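Local coordinates for p22 protein (Trypanosoma brucei, PDB 3JV1) that acts as an accessory factor in the RNA editing of cytochrome oxidase subunit II transcripts and belongs to the Mam33 family, at residues S66-V78 / V86-I98. Numbering follows the deposited sequence.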
loop_
_atom_site.group_PDB
_atom_site.type_symbol
_atom_site.label_atom_id
_atom_site.label_comp_id
_atom_site.label_asym_id
_atom_site.label_seq_id
_atom_site.Cartn_x
_atom_site.Cartn_y
_atom_site.Cartn_z
ATOM N N SER A 66 -0.294 3.652 -16.157
ATOM C CA SER A 66 -0.459 4.725 -17.131
ATOM C C SER A 66 -1.121 3.997 -18.291
ATOM O O SER A 66 -0.756 2.859 -18.595
ATOM C CB SER A 66 0.902 5.287 -17.558
ATOM O OG SER A 66 0.750 6.389 -18.437
ATOM N N ASN A 67 -2.090 4.629 -18.941
ATOM C CA ASN A 67 -2.779 3.932 -20.010
ATOM C C ASN A 67 -3.660 4.802 -20.885
ATOM O O ASN A 67 -4.324 5.723 -20.407
ATOM C CB ASN A 67 -3.629 2.823 -19.389
ATOM C CG ASN A 67 -4.526 3.342 -18.267
ATOM O OD1 ASN A 67 -4.135 4.227 -17.506
ATOM N ND2 ASN A 67 -5.726 2.784 -18.154
ATOM N N GLU A 68 -3.661 4.494 -22.177
ATOM C CA GLU A 68 -4.496 5.212 -23.126
ATOM C C GLU A 68 -5.894 4.649 -22.905
ATOM O O GLU A 68 -6.893 5.366 -22.992
ATOM C CB GLU A 68 -4.036 4.937 -24.559
ATOM C CG GLU A 68 -2.619 5.391 -24.862
ATOM C CD GLU A 68 -2.403 6.860 -24.557
ATOM O OE1 GLU A 68 -3.255 7.682 -24.959
ATOM O OE2 GLU A 68 -1.380 7.194 -23.923
ATOM N N GLU A 69 -5.942 3.350 -22.608
ATOM C CA GLU A 69 -7.190 2.642 -22.343
ATOM C C GLU A 69 -7.307 2.430 -20.836
ATOM O O GLU A 69 -6.383 1.927 -20.204
ATOM C CB GLU A 69 -7.197 1.278 -23.038
ATOM C CG GLU A 69 -6.120 0.329 -22.529
ATOM C CD GLU A 69 -6.540 -1.128 -22.591
ATOM O OE1 GLU A 69 -5.753 -1.993 -22.147
ATOM O OE2 GLU A 69 -7.655 -1.409 -23.079
ATOM N N ILE A 70 -8.449 2.805 -20.272
ATOM C CA ILE A 70 -8.697 2.671 -18.838
ATOM C C ILE A 70 -8.935 1.219 -18.421
ATOM O O ILE A 70 -9.868 0.575 -18.904
ATOM C CB ILE A 70 -9.933 3.497 -18.420
ATOM C CG1 ILE A 70 -9.830 4.913 -18.996
ATOM C CG2 ILE A 70 -10.040 3.536 -16.899
ATOM C CD1 ILE A 70 -11.090 5.745 -18.842
ATOM N N THR A 71 -8.092 0.709 -17.525
ATOM C CA THR A 71 -8.237 -0.660 -17.040
ATOM C C THR A 71 -8.566 -0.652 -15.548
ATOM O O THR A 71 -7.870 -0.022 -14.749
ATOM C CB THR A 71 -6.950 -1.492 -17.276
ATOM O OG1 THR A 71 -5.866 -0.928 -16.533
ATOM C CG2 THR A 71 -6.586 -1.501 -18.747
ATOM N N ARG A 72 -9.636 -1.348 -15.177
ATOM C CA ARG A 72 -10.064 -1.413 -13.783
ATOM C C ARG A 72 -9.766 -2.767 -13.145
ATOM O O ARG A 72 -9.795 -3.800 -13.811
ATOM C CB ARG A 72 -11.564 -1.134 -13.685
ATOM C CG ARG A 72 -11.989 0.202 -14.273
ATOM C CD ARG A 72 -13.501 0.362 -14.279
ATOM N NE ARG A 72 -13.913 1.672 -14.784
ATOM C CZ ARG A 72 -13.609 2.141 -15.991
ATOM N NH1 ARG A 72 -12.884 1.410 -16.826
ATOM N NH2 ARG A 72 -14.036 3.339 -16.368
ATOM N N THR A 73 -9.466 -2.757 -11.854
ATOM C CA THR A 73 -9.198 -3.992 -11.143
ATOM C C THR A 73 -10.355 -4.262 -10.194
ATOM O O THR A 73 -10.962 -3.342 -9.650
ATOM C CB THR A 73 -7.896 -3.926 -10.312
ATOM O OG1 THR A 73 -7.944 -2.797 -9.435
ATOM C CG2 THR A 73 -6.676 -3.820 -11.218
ATOM N N LEU A 74 -10.669 -5.533 -10.013
ATOM C CA LEU A 74 -11.737 -5.917 -9.116
ATOM C C LEU A 74 -11.525 -7.345 -8.665
ATOM O O LEU A 74 -10.788 -8.099 -9.290
ATOM C CB LEU A 74 -13.100 -5.765 -9.804
ATOM C CG LEU A 74 -13.314 -6.350 -11.202
ATOM C CD1 LEU A 74 -13.576 -7.840 -11.119
ATOM C CD2 LEU A 74 -14.508 -5.657 -11.857
ATOM N N ASP A 75 -12.154 -7.695 -7.551
ATOM C CA ASP A 75 -12.082 -9.038 -7.011
ATOM C C ASP A 75 -13.456 -9.656 -7.185
ATOM O O ASP A 75 -14.476 -8.990 -7.004
ATOM C CB ASP A 75 -11.769 -9.031 -5.515
ATOM C CG ASP A 75 -10.309 -8.788 -5.215
ATOM O OD1 ASP A 75 -9.473 -8.879 -6.135
ATOM O OD2 ASP A 75 -10.002 -8.519 -4.039
ATOM N N VAL A 76 -13.476 -10.930 -7.536
ATOM C CA VAL A 76 -14.721 -11.648 -7.680
ATOM C C VAL A 76 -14.653 -12.779 -6.667
ATOM O O VAL A 76 -13.779 -13.641 -6.744
ATOM C CB VAL A 76 -14.887 -12.215 -9.096
ATOM C CG1 VAL A 76 -16.001 -13.260 -9.121
ATOM C CG2 VAL A 76 -15.228 -11.084 -10.053
ATOM N N LEU A 77 -15.552 -12.757 -5.694
ATOM C CA LEU A 77 -15.567 -13.812 -4.689
ATOM C C LEU A 77 -16.765 -14.734 -4.870
ATOM O O LEU A 77 -17.879 -14.282 -5.142
ATOM C CB LEU A 77 -15.603 -13.226 -3.276
ATOM C CG LEU A 77 -14.442 -12.339 -2.810
ATOM C CD1 LEU A 77 -14.626 -10.920 -3.322
ATOM C CD2 LEU A 77 -14.395 -12.343 -1.290
ATOM N N VAL A 78 -16.518 -16.033 -4.743
ATOM C CA VAL A 78 -17.572 -17.029 -4.834
ATOM C C VAL A 78 -17.527 -17.676 -3.464
ATOM O O VAL A 78 -16.577 -18.381 -3.131
ATOM C CB VAL A 78 -17.297 -18.060 -5.945
ATOM C CG1 VAL A 78 -18.411 -19.108 -5.969
ATOM C CG2 VAL A 78 -17.215 -17.348 -7.296
ATOM N N VAL A 86 -11.472 -16.744 -4.591
ATOM C CA VAL A 86 -11.299 -15.334 -4.899
ATOM C C VAL A 86 -10.481 -15.082 -6.162
ATOM O O VAL A 86 -9.301 -15.412 -6.225
ATOM C CB VAL A 86 -10.636 -14.605 -3.706
ATOM C CG1 VAL A 86 -10.598 -13.104 -3.961
ATOM C CG2 VAL A 86 -11.415 -14.903 -2.424
ATOM N N PHE A 87 -11.125 -14.490 -7.163
ATOM C CA PHE A 87 -10.492 -14.179 -8.440
ATOM C C PHE A 87 -10.030 -12.725 -8.497
ATOM O O PHE A 87 -10.845 -11.802 -8.375
ATOM C CB PHE A 87 -11.476 -14.419 -9.587
ATOM C CG PHE A 87 -11.886 -15.859 -9.756
ATOM C CD1 PHE A 87 -11.195 -16.696 -10.633
ATOM C CD2 PHE A 87 -12.955 -16.377 -9.034
ATOM C CE1 PHE A 87 -11.571 -18.027 -10.785
ATOM C CE2 PHE A 87 -13.342 -17.713 -9.179
ATOM C CZ PHE A 87 -12.648 -18.540 -10.058
ATOM N N GLY A 88 -8.727 -12.531 -8.671
ATOM C CA GLY A 88 -8.182 -11.192 -8.784
ATOM C C GLY A 88 -8.266 -10.903 -10.264
ATOM O O GLY A 88 -7.623 -11.589 -11.063
ATOM N N MET A 89 -9.060 -9.910 -10.647
ATOM C CA MET A 89 -9.226 -9.622 -12.059
ATOM C C MET A 89 -9.179 -8.159 -12.446
ATOM O O MET A 89 -9.121 -7.265 -11.605
ATOM C CB MET A 89 -10.549 -10.206 -12.546
ATOM C CG MET A 89 -10.735 -11.672 -12.209
ATOM S SD MET A 89 -11.915 -12.427 -13.298
ATOM C CE MET A 89 -13.425 -11.901 -12.568
ATOM N N SER A 90 -9.200 -7.934 -13.749
ATOM C CA SER A 90 -9.207 -6.590 -14.285
ATOM C C SER A 90 -10.016 -6.594 -15.577
ATOM O O SER A 90 -10.089 -7.608 -16.274
ATOM C CB SER A 90 -7.777 -6.096 -14.518
ATOM O OG SER A 90 -7.013 -7.045 -15.228
ATOM N N VAL A 91 -10.667 -5.475 -15.867
ATOM C CA VAL A 91 -11.466 -5.357 -17.076
ATOM C C VAL A 91 -10.659 -4.618 -18.128
ATOM O O VAL A 91 -10.280 -3.465 -17.937
ATOM C CB VAL A 91 -12.786 -4.590 -16.819
ATOM C CG1 VAL A 91 -13.509 -4.336 -18.133
ATOM C CG2 VAL A 91 -13.678 -5.389 -15.887
ATOM N N GLU A 92 -10.382 -5.302 -19.229
ATOM C CA GLU A 92 -9.622 -4.726 -20.325
ATOM C C GLU A 92 -10.453 -4.856 -21.590
ATOM O O GLU A 92 -10.650 -5.954 -22.112
ATOM C CB GLU A 92 -8.277 -5.445 -20.469
ATOM C CG GLU A 92 -7.327 -5.164 -19.313
ATOM C CD GLU A 92 -6.099 -6.053 -19.315
ATOM O OE1 GLU A 92 -5.319 -6.001 -20.286
ATOM O OE2 GLU A 92 -5.909 -6.807 -18.336
ATOM N N ASP A 93 -10.964 -3.719 -22.051
ATOM C CA ASP A 93 -11.802 -3.638 -23.246
ATOM C C ASP A 93 -13.007 -4.570 -23.201
ATOM O O ASP A 93 -13.119 -5.498 -23.999
ATOM C CB ASP A 93 -10.985 -3.932 -24.505
ATOM C CG ASP A 93 -11.688 -3.470 -25.777
ATOM O OD1 ASP A 93 -11.829 -2.240 -25.962
ATOM O OD2 ASP A 93 -12.106 -4.332 -26.583
ATOM N N GLY A 94 -13.907 -4.320 -22.258
ATOM C CA GLY A 94 -15.108 -5.128 -22.146
ATOM C C GLY A 94 -14.948 -6.591 -21.785
ATOM O O GLY A 94 -15.938 -7.322 -21.756
ATOM N N GLU A 95 -13.725 -7.034 -21.508
ATOM C CA GLU A 95 -13.510 -8.431 -21.145
ATOM C C GLU A 95 -12.835 -8.589 -19.794
ATOM O O GLU A 95 -12.055 -7.736 -19.375
ATOM C CB GLU A 95 -12.652 -9.143 -22.191
ATOM C CG GLU A 95 -13.223 -9.157 -23.592
ATOM C CD GLU A 95 -12.539 -10.188 -24.468
ATOM O OE1 GLU A 95 -11.289 -10.194 -24.519
ATOM O OE2 GLU A 95 -13.255 -10.993 -25.105
ATOM N N PHE A 96 -13.133 -9.697 -19.124
ATOM C CA PHE A 96 -12.534 -9.996 -17.831
ATOM C C PHE A 96 -11.218 -10.726 -18.046
ATOM O O PHE A 96 -11.138 -11.653 -18.843
ATOM C CB PHE A 96 -13.452 -10.895 -16.992
ATOM C CG PHE A 96 -14.534 -10.155 -16.257
ATOM C CD1 PHE A 96 -14.213 -9.238 -15.259
ATOM C CD2 PHE A 96 -15.872 -10.379 -16.556
ATOM C CE1 PHE A 96 -15.209 -8.557 -14.569
ATOM C CE2 PHE A 96 -16.878 -9.699 -15.869
ATOM C CZ PHE A 96 -16.544 -8.786 -14.876
ATOM N N VAL A 97 -10.182 -10.294 -17.343
ATOM C CA VAL A 97 -8.891 -10.942 -17.432
ATOM C C VAL A 97 -8.573 -11.462 -16.033
ATOM O O VAL A 97 -8.597 -10.708 -15.064
ATOM C CB VAL A 97 -7.794 -9.958 -17.862
ATOM C CG1 VAL A 97 -6.457 -10.665 -17.900
ATOM C CG2 VAL A 97 -8.129 -9.376 -19.231
ATOM N N ILE A 98 -8.306 -12.755 -15.916
ATOM C CA ILE A 98 -7.982 -13.315 -14.618
ATOM C C ILE A 98 -6.492 -13.095 -14.358
ATOM O O ILE A 98 -5.652 -13.516 -15.150
ATOM C CB ILE A 98 -8.275 -14.826 -14.567
ATOM C CG1 ILE A 98 -9.733 -15.091 -14.934
ATOM C CG2 ILE A 98 -7.983 -15.357 -13.178
ATOM C CD1 ILE A 98 -10.015 -16.543 -15.242
#
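L74 packs against M89, V91 and F96 on the largely apolar face formed where strand 72-78 runs antiparallel to strand 86-92. Its CG is wedged between the backbone N and the carbonyl carbon (chi1 49°), which sets CD1 toward M89 and CD2 toward V91, with both methyls close to F96 CE1. L74 CD1 lies 4.1 Å from M89 CB, and L74 CD2 is the same distance from V91 CG2. L74 CD1 also reaches across to the next strand, 3.9 Å from F96 CE1, where the leucine meets the phenylalanine roughly perpendicularly. M89 bends at its last torsion (chi3 -80°), which brings CE against V76; the 3.2 Å between M89 CE and V76 CG2 is tighter than normal carbon contact. F87 turns its ring edge to V76, with V76 O in the ring plane, and V78 CG2 lies near the same edge. L74/M89 and V76/F87 are each joined by a pair of backbone hydrogen bonds. M89 N meets L74 O nearly head-on (C=O...N 178°), whereas L74 N approaches M89 O from above its carbonyl plane; F87 N lies 2.8 Å from V76 O. On the other face, L77 and V86 run alongside each other in the same direction, and D75 OD1 rests 3.7 Å from G88 CA. T73 shares this face with S90, their hydroxyls hydrogen-bonded to T61 OG1 and N99 ND2 respectively. Helices 135-146 and 152-181 cover the L74 face, D159 of the latter forming a salt bridge with R72. This is a β-hairpin, continued through a type I' turn at E92-E95 into a β-meander, within the helix-backed antiparallel sheet of the Mam33 fold.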